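Local coordinates for 3-oxoacyl-[acyl-carrier-protein] synthase, mitochondrial (PDB 2IX4) that catalyses the condensation steps of mitochondrial fatty acid synthesis, lengthening an acyl chain by two carbons taken from malonyl-ACP, at residues G117-G125 / V176-S185. Numbering follows the deposited sequence.
With 6NA (hexanoic acid), chain C.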
ATOM      1  N   GLY A 117      -9.048   0.092  14.667  1.00 19.24           N
ATOM      2  CA  GLY A 117      -8.764  -0.021  13.241  1.00 19.38           C
ATOM      3  C   GLY A 117      -7.789  -1.137  12.901  1.00 19.70           C
ATOM      4  O   GLY A 117      -7.311  -1.864  13.782  1.00 19.84           O
ATOM      5  N   VAL A 118      -7.496  -1.272  11.611  1.00 19.79           N
ATOM      6  CA  VAL A 118      -6.600  -2.315  11.115  1.00 19.70           C
ATOM      7  C   VAL A 118      -5.675  -1.728  10.054  1.00 20.08           C
ATOM      8  O   VAL A 118      -6.129  -1.008   9.161  1.00 20.24           O
ATOM      9  CB  VAL A 118      -7.387  -3.512  10.518  1.00 19.57           C
ATOM     10  CG1 VAL A 118      -6.450  -4.672  10.192  1.00 19.22           C
ATOM     11  CG2 VAL A 118      -8.481  -3.986  11.478  1.00 19.30           C
ATOM     12  N   SER A 119      -4.381  -2.029  10.170  1.00 20.63           N
ATOM     13  CA  SER A 119      -3.378  -1.633   9.178  1.00 21.02           C
ATOM     14  C   SER A 119      -2.382  -2.771   8.942  1.00 21.48           C
ATOM     15  O   SER A 119      -1.295  -2.799   9.527  1.00 21.56           O
ATOM     16  CB  SER A 119      -2.652  -0.355   9.606  1.00 20.94           C
ATOM     17  OG  SER A 119      -1.803   0.118   8.566  1.00 21.32           O
ATOM     18  N   ILE A 120      -2.770  -3.715   8.090  1.00 21.96           N
ATOM     19  CA  ILE A 120      -1.931  -4.866   7.761  1.00 22.52           C
ATOM     20  C   ILE A 120      -1.720  -4.891   6.255  1.00 23.14           C
ATOM     21  O   ILE A 120      -2.652  -5.155   5.493  1.00 23.61           O
ATOM     22  CB  ILE A 120      -2.565  -6.203   8.235  1.00 22.24           C
ATOM     23  CG1 ILE A 120      -2.829  -6.177   9.744  1.00 21.95           C
ATOM     24  CG2 ILE A 120      -1.670  -7.399   7.860  1.00 22.32           C
ATOM     25  CD1 ILE A 120      -3.741  -7.293  10.237  1.00 20.68           C
ATOM     26  N   GLY A 121      -0.498  -4.598   5.826  1.00 23.92           N
ATOM     27  CA  GLY A 121      -0.185  -4.557   4.407  1.00 24.48           C
ATOM     28  C   GLY A 121       0.468  -5.826   3.896  1.00 25.10           C
ATOM     29  O   GLY A 121       1.060  -6.588   4.658  1.00 24.91           O
ATOM     30  N   GLY A 122       0.334  -6.052   2.596  1.00 25.52           N
ATOM     31  CA  GLY A 122       1.092  -7.081   1.897  1.00 26.26           C
ATOM     32  C   GLY A 122       1.917  -6.406   0.819  1.00 26.73           C
ATOM     33  O   GLY A 122       1.520  -5.368   0.292  1.00 26.78           O
ATOM     34  N   GLY A 123       3.063  -6.989   0.491  1.00 27.13           N
ATOM     35  CA  GLY A 123       3.974  -6.385  -0.472  1.00 27.82           C
ATOM     36  C   GLY A 123       3.599  -6.601  -1.926  1.00 28.25           C
ATOM     37  O   GLY A 123       3.626  -5.657  -2.720  1.00 28.44           O
ATOM     38  N   ILE A 124       3.263  -7.841  -2.278  1.00 28.69           N
ATOM     39  CA  ILE A 124       2.969  -8.199  -3.673  1.00 29.17           C
ATOM     40  C   ILE A 124       1.578  -8.814  -3.862  1.00 29.13           C
ATOM     41  O   ILE A 124       0.977  -8.677  -4.928  1.00 29.32           O
ATOM     42  CB  ILE A 124       4.033  -9.150  -4.290  1.00 29.23           C
ATOM     43  CG1 ILE A 124       5.437  -8.832  -3.765  1.00 29.92           C
ATOM     44  CG2 ILE A 124       4.015  -9.038  -5.815  1.00 29.77           C
ATOM     45  CD1 ILE A 124       6.491  -9.893  -4.093  1.00 30.36           C
ATOM     46  N   GLY A 125       1.073  -9.494  -2.838  1.00 29.15           N
ATOM     47  CA  GLY A 125      -0.263 -10.085  -2.904  1.00 29.08           C
ATOM     48  C   GLY A 125      -0.234 -11.555  -3.262  1.00 28.93           C
ATOM     49  O   GLY A 125       0.345 -12.365  -2.538  1.00 29.19           O
ATOM     50  N   VAL A 176       1.950   0.016   1.784  1.00 24.04           N
ATOM     51  CA  VAL A 176       2.669  -0.960   0.974  1.00 24.24           C
ATOM     52  C   VAL A 176       3.926  -0.311   0.424  1.00 24.24           C
ATOM     53  O   VAL A 176       3.860   0.604  -0.395  1.00 24.66           O
ATOM     54  CB  VAL A 176       1.799  -1.560  -0.158  1.00 24.44           C
ATOM     55  CG1 VAL A 176       2.596  -2.580  -0.951  1.00 24.68           C
ATOM     56  CG2 VAL A 176       0.552  -2.220   0.423  1.00 24.65           C
ATOM     57  N   THR A 177       5.067  -0.788   0.910  1.00 24.15           N
ATOM     58  CA  THR A 177       6.360  -0.164   0.661  1.00 24.02           C
ATOM     59  C   THR A 177       7.418  -1.244   0.446  1.00 23.97           C
ATOM     60  O   THR A 177       8.522  -1.164   0.995  1.00 24.01           O
ATOM     61  CB  THR A 177       6.777   0.741   1.844  1.00 23.77           C
ATOM     62  OG1 THR A 177       6.581   0.031   3.073  1.00 24.02           O
ATOM     63  CG2 THR A 177       5.946   2.020   1.881  1.00 23.79           C
ATOM     64  N   ALA A 178       7.068  -2.249  -0.357  1.00 23.86           N
ATOM     65  CA  ALA A 178       7.937  -3.398  -0.636  1.00 23.77           C
ATOM     66  C   ALA A 178       8.359  -4.124   0.643  1.00 23.87           C
ATOM     67  O   ALA A 178       7.507  -4.541   1.430  1.00 23.71           O
ATOM     68  CB  ALA A 178       9.153  -2.981  -1.488  1.00 23.57           C
ATOM     69  N   CYS A 179       9.663  -4.259   0.869  1.00 24.01           N
ATOM     70  CA  CYS A 179      10.150  -5.005   2.030  1.00 24.33           C
ATOM     71  C   CYS A 179      10.121  -4.212   3.347  1.00 23.92           C
ATOM     72  O   CYS A 179      10.494  -4.737   4.398  1.00 23.92           O
ATOM     73  CB  CYS A 179      11.526  -5.607   1.749  1.00 24.53           C
ATOM     74  SG  CYS A 179      11.498  -6.774   0.347  1.00 26.72           S
ATOM     75  N   ALA A 180       9.657  -2.964   3.286  1.00 23.38           N
ATOM     76  CA  ALA A 180       9.407  -2.166   4.488  1.00 22.94           C
ATOM     77  C   ALA A 180       7.920  -2.133   4.863  1.00 22.60           C
ATOM     78  O   ALA A 180       7.533  -1.468   5.825  1.00 22.44           O
ATOM     79  CB  ALA A 180       9.943  -0.755   4.307  1.00 22.92           C
ATOM     80  N   THR A 181       7.106  -2.870   4.103  1.00 21.97           N
ATOM     81  CA  THR A 181       5.647  -2.850   4.211  1.00 21.68           C
ATOM     82  C   THR A 181       5.144  -3.029   5.647  1.00 21.70           C
ATOM     83  O   THR A 181       4.329  -2.236   6.123  1.00 21.63           O
ATOM     84  CB  THR A 181       5.010  -3.903   3.265  1.00 21.68           C
ATOM     85  OG1 THR A 181       5.160  -3.472   1.906  1.00 21.17           O
ATOM     86  CG2 THR A 181       3.528  -4.106   3.561  1.00 21.45           C
ATOM     87  N   GLY A 182       5.644  -4.058   6.329  1.00 21.51           N
ATOM     88  CA  GLY A 182       5.235  -4.349   7.706  1.00 21.50           C
ATOM     89  C   GLY A 182       5.622  -3.263   8.695  1.00 21.50           C
ATOM     90  O   GLY A 182       4.942  -3.060   9.699  1.00 21.72           O
ATOM     91  N   ALA A 183       6.712  -2.556   8.407  1.00 21.49           N
ATOM     92  CA  ALA A 183       7.191  -1.493   9.285  1.00 21.40           C
ATOM     93  C   ALA A 183       6.344  -0.230   9.139  1.00 21.44           C
ATOM     94  O   ALA A 183       5.864   0.315  10.139  1.00 21.41           O
ATOM     95  CB  ALA A 183       8.664  -1.198   9.025  1.00 21.44           C
ATOM     96  N   HIS A 184       6.153   0.219   7.898  1.00 21.05           N
ATOM     97  CA  HIS A 184       5.303   1.375   7.610  1.00 20.83           C
ATOM     98  C   HIS A 184       3.854   1.167   8.049  1.00 20.93           C
ATOM     99  O   HIS A 184       3.210   2.108   8.502  1.00 20.89           O
ATOM    100  CB  HIS A 184       5.347   1.734   6.124  1.00 21.00           C
ATOM    101  CG  HIS A 184       6.646   2.331   5.681  1.00 20.72           C
ATOM    102  ND1 HIS A 184       6.938   3.670   5.820  1.00 21.22           N
ATOM    103  CD2 HIS A 184       7.725   1.772   5.086  1.00 21.32           C
ATOM    104  CE1 HIS A 184       8.143   3.910   5.332  1.00 21.02           C
ATOM    105  NE2 HIS A 184       8.640   2.776   4.876  1.00 21.59           N
ATOM    106  N   SER A 185       3.342  -0.057   7.917  1.00 20.82           N
ATOM    107  CA  SER A 185       1.972  -0.350   8.337  1.00 20.91           C
ATOM    108  C   SER A 185       1.805  -0.131   9.840  1.00 20.75           C
ATOM    109  O   SER A 185       0.819   0.466  10.284  1.00 21.02           O
ATOM    110  CB  SER A 185       1.565  -1.776   7.946  1.00 21.03           C
ATOM    111  OG  SER A 185       1.259  -1.870   6.562  1.00 21.54           O
TER
HETATM  112  CA  6NA C1462      11.755  -6.656  -2.412  1.00 26.72           C
HETATM  113  C   6NA C1462      11.811  -5.922  -1.093  1.00 26.52           C
HETATM  114  O   6NA C1462      12.062  -4.728  -1.057  1.00 25.73           O
HETATM  115  CB  6NA C1462      10.392  -6.426  -3.055  1.00 26.98           C
HETATM  116  CG  6NA C1462       9.356  -7.412  -2.522  1.00 27.55           C
HETATM  117  CD  6NA C1462       8.060  -6.704  -2.167  1.00 27.91           C
HETATM  118  C6  6NA C1462       7.424  -7.320  -0.944  1.00 27.95           C
HETATM  119  O   HOH W   1       5.284  -3.267  -2.685  1.00 21.39           O
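Thr181 lays its methyl CG2 on the bare backbone of Gly121, 3.5 Å from Gly121 C, and one helical turn further on Ser185 brings OG to 3.3 Å from Gly121 N. Because Gly121 has no side chain, which would collide with both, strand 117-122 and helix 181-185 can pass nearly antiparallel, their axes 7.5 Å apart. Val176 tightens the packing from the loop before the helix: its two methyls straddle Gly122 O, CG1 at 3.2 Å, and this buried carbonyl oxygen finds no polar partner. With Thr181 OG1 beside the backbone N (chi1 -71°), CG2 is the branch left anti to it and lies against Gly121, while OG1 turns back into its own segment. There OG1 accepts from Thr177 N at 2.9 Å and donates to Ala178 O at 2.6 Å, so the hydroxyl both accepts and donates within its own turn. A valine here would keep a methyl against Gly121 but would probably leave Thr177 N without its acceptor and Ala178 O without the hydroxyl donor, so that the turn before Cys179 is less firmly held. That turn is the nucleophilic elbow of the thiolase fold, where the predicted catalytic cysteine sits at the N-terminal end of a buried central helix packed on the core sheet. Here Cys179 SG is acylated by the hexanoic acid, whose O receives a weak hydrogen bond from Cys179 N; the acyl group is also hydrogen-bonded to Phe419 N. Beyond Gly122 the backbones stay close but few atoms touch directly, and a water links Gly123 O (2.9 Å) to Ala178 N, the latter bond weak. The acyl chain's C6 lies 3.6 Å from Gly123 CA, where a side chain would collide with it, and Ile124, partly exposed, flanks the tail with CG1 and CD1.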